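Local coordinates for protein fuculose-1-phosphate aldolase (Glaciozyma antarctica, PDB 4XXF) that belongs to the class II aldolase/adducin family and, as a tetramer with an AraD-like fold, binds zinc through histidine side chains, at residues V27-F33 and F66-V71. Residues are numbered along the deposited sequence; the frame is centred on the assembly and turned at random.
Sequences VAAIRIF and FRLMTV
Two alpha-helical turns, 27-33 within helix 15-36, run antiparallel to 66-71, a 3-10 turn (66-68) that opens into two extended residues, Met69 (phi/psi -59/136) and Thr70, in the loop between strands 56-59 and 75-78 of the AraD-like alpha/beta fold. The backbone hydrogen bond from Met69 N to Phe66 O (3.2 Å) closes the turn. CA atoms pair Ile30 with Phe66 (5.6 Å), Arg31 with Arg67 (5.5 Å) and Val27 with Thr70 (6.0 Å). Val27, Ile30 and Arg31, spaced i, i+3 and i+4, share the helix face that meets the loop. Branched Ile30 fills the space between Phe66 and Met69, its CG2 3.5 Å from Phe66 CG and 3.7 Å from Met69 CB, while Leu46 of strand 45-49 touches both Ile30 and Phe66. Beta-branched Val27 packs its CG2 3.6 Å from Thr70 C and 3.9 Å from Val71 CG2. Arg31, bent by m chi1 and chi2, is long enough to reach the carbonyl of Met69; Arg67 O lies over its guanidinium face, not hydrogen-bonded. Arg31 NH1 is 3.3 Å from Arg67 NH1, a like-charge approach offset by Glu255, salt-bridged to both. At the guanidinium edge, Arg31 NE and NH2 both donate to Met69 O, at 2.9 and 3.0 Å.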
loop_
_atom_site.group_PDB
_atom_site.type_symbol
_atom_site.label_atom_id
_atom_site.label_comp_id
_atom_site.label_asym_id
_atom_site.label_seq_id
_atom_site.Cartn_x
_atom_site.Cartn_y
_atom_site.Cartn_z
ATOM N N VAL A 27 -7.334 5.835 23.100
ATOM C CA VAL A 27 -7.066 4.511 22.567
ATOM C C VAL A 27 -7.517 4.411 21.102
ATOM O O VAL A 27 -6.781 3.883 20.255
ATOM C CB VAL A 27 -7.747 3.429 23.424
ATOM C CG1 VAL A 27 -7.642 2.084 22.742
ATOM C CG2 VAL A 27 -7.103 3.369 24.792
ATOM N N ALA A 28 -8.699 4.933 20.788
ATOM C CA ALA A 28 -9.167 4.938 19.404
ATOM C C ALA A 28 -8.177 5.687 18.515
ATOM O O ALA A 28 -7.883 5.261 17.401
ATOM C CB ALA A 28 -10.552 5.556 19.309
ATOM N N ALA A 29 -7.651 6.803 19.006
ATOM C CA ALA A 29 -6.686 7.591 18.238
ATOM C C ALA A 29 -5.403 6.798 17.974
ATOM O O ALA A 29 -4.884 6.783 16.850
ATOM C CB ALA A 29 -6.367 8.889 18.957
ATOM N N ILE A 30 -4.905 6.129 19.003
ATOM C CA ILE A 30 -3.715 5.301 18.881
ATOM C C ILE A 30 -3.968 4.161 17.885
ATOM O O ILE A 30 -3.122 3.856 17.026
ATOM C CB ILE A 30 -3.317 4.771 20.251
ATOM C CG1 ILE A 30 -2.848 5.936 21.136
ATOM C CG2 ILE A 30 -2.244 3.713 20.107
ATOM C CD1 ILE A 30 -2.852 5.629 22.641
ATOM N N ARG A 31 -5.151 3.554 17.967
ATOM C CA ARG A 31 -5.534 2.505 17.016
ATOM C C ARG A 31 -5.633 3.035 15.575
ATOM O O ARG A 31 -5.281 2.323 14.611
ATOM C CB ARG A 31 -6.861 1.861 17.436
ATOM C CG ARG A 31 -6.725 0.961 18.667
ATOM C CD ARG A 31 -6.318 -0.462 18.270
ATOM N NE ARG A 31 -6.314 -1.351 19.427
ATOM C CZ ARG A 31 -6.708 -2.616 19.408
ATOM N NH1 ARG A 31 -7.177 -3.158 18.296
ATOM N NH2 ARG A 31 -6.675 -3.328 20.520
ATOM N N ILE A 32 -6.099 4.270 15.407
ATOM C CA ILE A 32 -6.121 4.887 14.085
ATOM C C ILE A 32 -4.697 5.039 13.556
ATOM O O ILE A 32 -4.420 4.736 12.389
ATOM C CB ILE A 32 -6.831 6.270 14.106
ATOM C CG1 ILE A 32 -8.342 6.095 14.244
ATOM C CG2 ILE A 32 -6.465 7.097 12.866
ATOM C CD1 ILE A 32 -9.062 7.334 14.757
ATOM N N PHE A 33 -3.784 5.512 14.397
ATOM C CA PHE A 33 -2.384 5.646 13.971
ATOM C C PHE A 33 -1.823 4.307 13.497
ATOM O O PHE A 33 -1.170 4.253 12.455
ATOM C CB PHE A 33 -1.524 6.232 15.097
ATOM C CG PHE A 33 -1.515 7.743 15.135
ATOM C CD1 PHE A 33 -2.698 8.467 15.043
ATOM C CD2 PHE A 33 -0.326 8.441 15.262
ATOM C CE1 PHE A 33 -2.700 9.874 15.083
ATOM C CE2 PHE A 33 -0.310 9.831 15.296
ATOM C CZ PHE A 33 -1.504 10.557 15.219
ATOM N N PHE A 66 0.865 0.019 19.002
ATOM C CA PHE A 66 -0.343 0.832 18.851
ATOM C C PHE A 66 -1.535 -0.035 18.417
ATOM O O PHE A 66 -2.669 0.192 18.857
ATOM C CB PHE A 66 -0.134 1.952 17.831
ATOM C CG PHE A 66 0.702 3.114 18.317
ATOM C CD1 PHE A 66 1.465 3.051 19.475
ATOM C CD2 PHE A 66 0.710 4.286 17.581
ATOM C CE1 PHE A 66 2.225 4.146 19.882
ATOM C CE2 PHE A 66 1.464 5.384 17.976
ATOM C CZ PHE A 66 2.225 5.313 19.128
ATOM N N ARG A 67 -1.279 -1.027 17.562
ATOM C CA ARG A 67 -2.299 -1.933 17.042
ATOM C C ARG A 67 -3.013 -2.725 18.136
ATOM O O ARG A 67 -4.127 -3.197 17.924
ATOM C CB ARG A 67 -1.631 -2.887 16.030
ATOM C CG ARG A 67 -2.475 -4.063 15.538
ATOM C CD ARG A 67 -3.691 -3.575 14.761
ATOM N NE ARG A 67 -4.475 -4.674 14.205
ATOM C CZ ARG A 67 -5.359 -5.383 14.897
ATOM N NH1 ARG A 67 -5.562 -5.138 16.181
ATOM N NH2 ARG A 67 -6.040 -6.353 14.297
ATOM N N LEU A 68 -2.373 -2.878 19.292
ATOM C CA LEU A 68 -2.934 -3.668 20.384
ATOM C C LEU A 68 -3.363 -2.821 21.579
ATOM O O LEU A 68 -3.731 -3.373 22.615
ATOM C CB LEU A 68 -1.919 -4.719 20.844
ATOM C CG LEU A 68 -1.418 -5.625 19.713
ATOM C CD1 LEU A 68 -0.285 -6.519 20.214
ATOM C CD2 LEU A 68 -2.543 -6.483 19.116
ATOM N N MET A 69 -3.341 -1.495 21.441
ATOM C CA MET A 69 -3.670 -0.604 22.554
ATOM C C MET A 69 -5.079 -0.863 23.069
ATOM O O MET A 69 -6.008 -1.019 22.282
ATOM C CB MET A 69 -3.542 0.854 22.108
ATOM C CG MET A 69 -3.491 1.873 23.251
ATOM S SD MET A 69 -2.021 1.674 24.311
ATOM C CE MET A 69 -0.705 1.449 23.105
ATOM N N THR A 70 -5.234 -0.914 24.391
ATOM C CA THR A 70 -6.556 -0.990 25.017
ATOM C C THR A 70 -6.634 0.042 26.127
ATOM O O THR A 70 -5.610 0.552 26.583
ATOM C CB THR A 70 -6.880 -2.383 25.616
ATOM O OG1 THR A 70 -6.103 -2.589 26.799
ATOM C CG2 THR A 70 -6.602 -3.498 24.611
ATOM N N VAL A 71 -7.854 0.338 26.555
ATOM C CA VAL A 71 -8.068 1.306 27.624
ATOM C C VAL A 71 -7.289 0.933 28.897
ATOM O O VAL A 71 -6.696 1.803 29.542
ATOM C CB VAL A 71 -9.582 1.458 27.922
ATOM C CG1 VAL A 71 -9.823 2.185 29.246
ATOM C CG2 VAL A 71 -10.261 2.177 26.768
#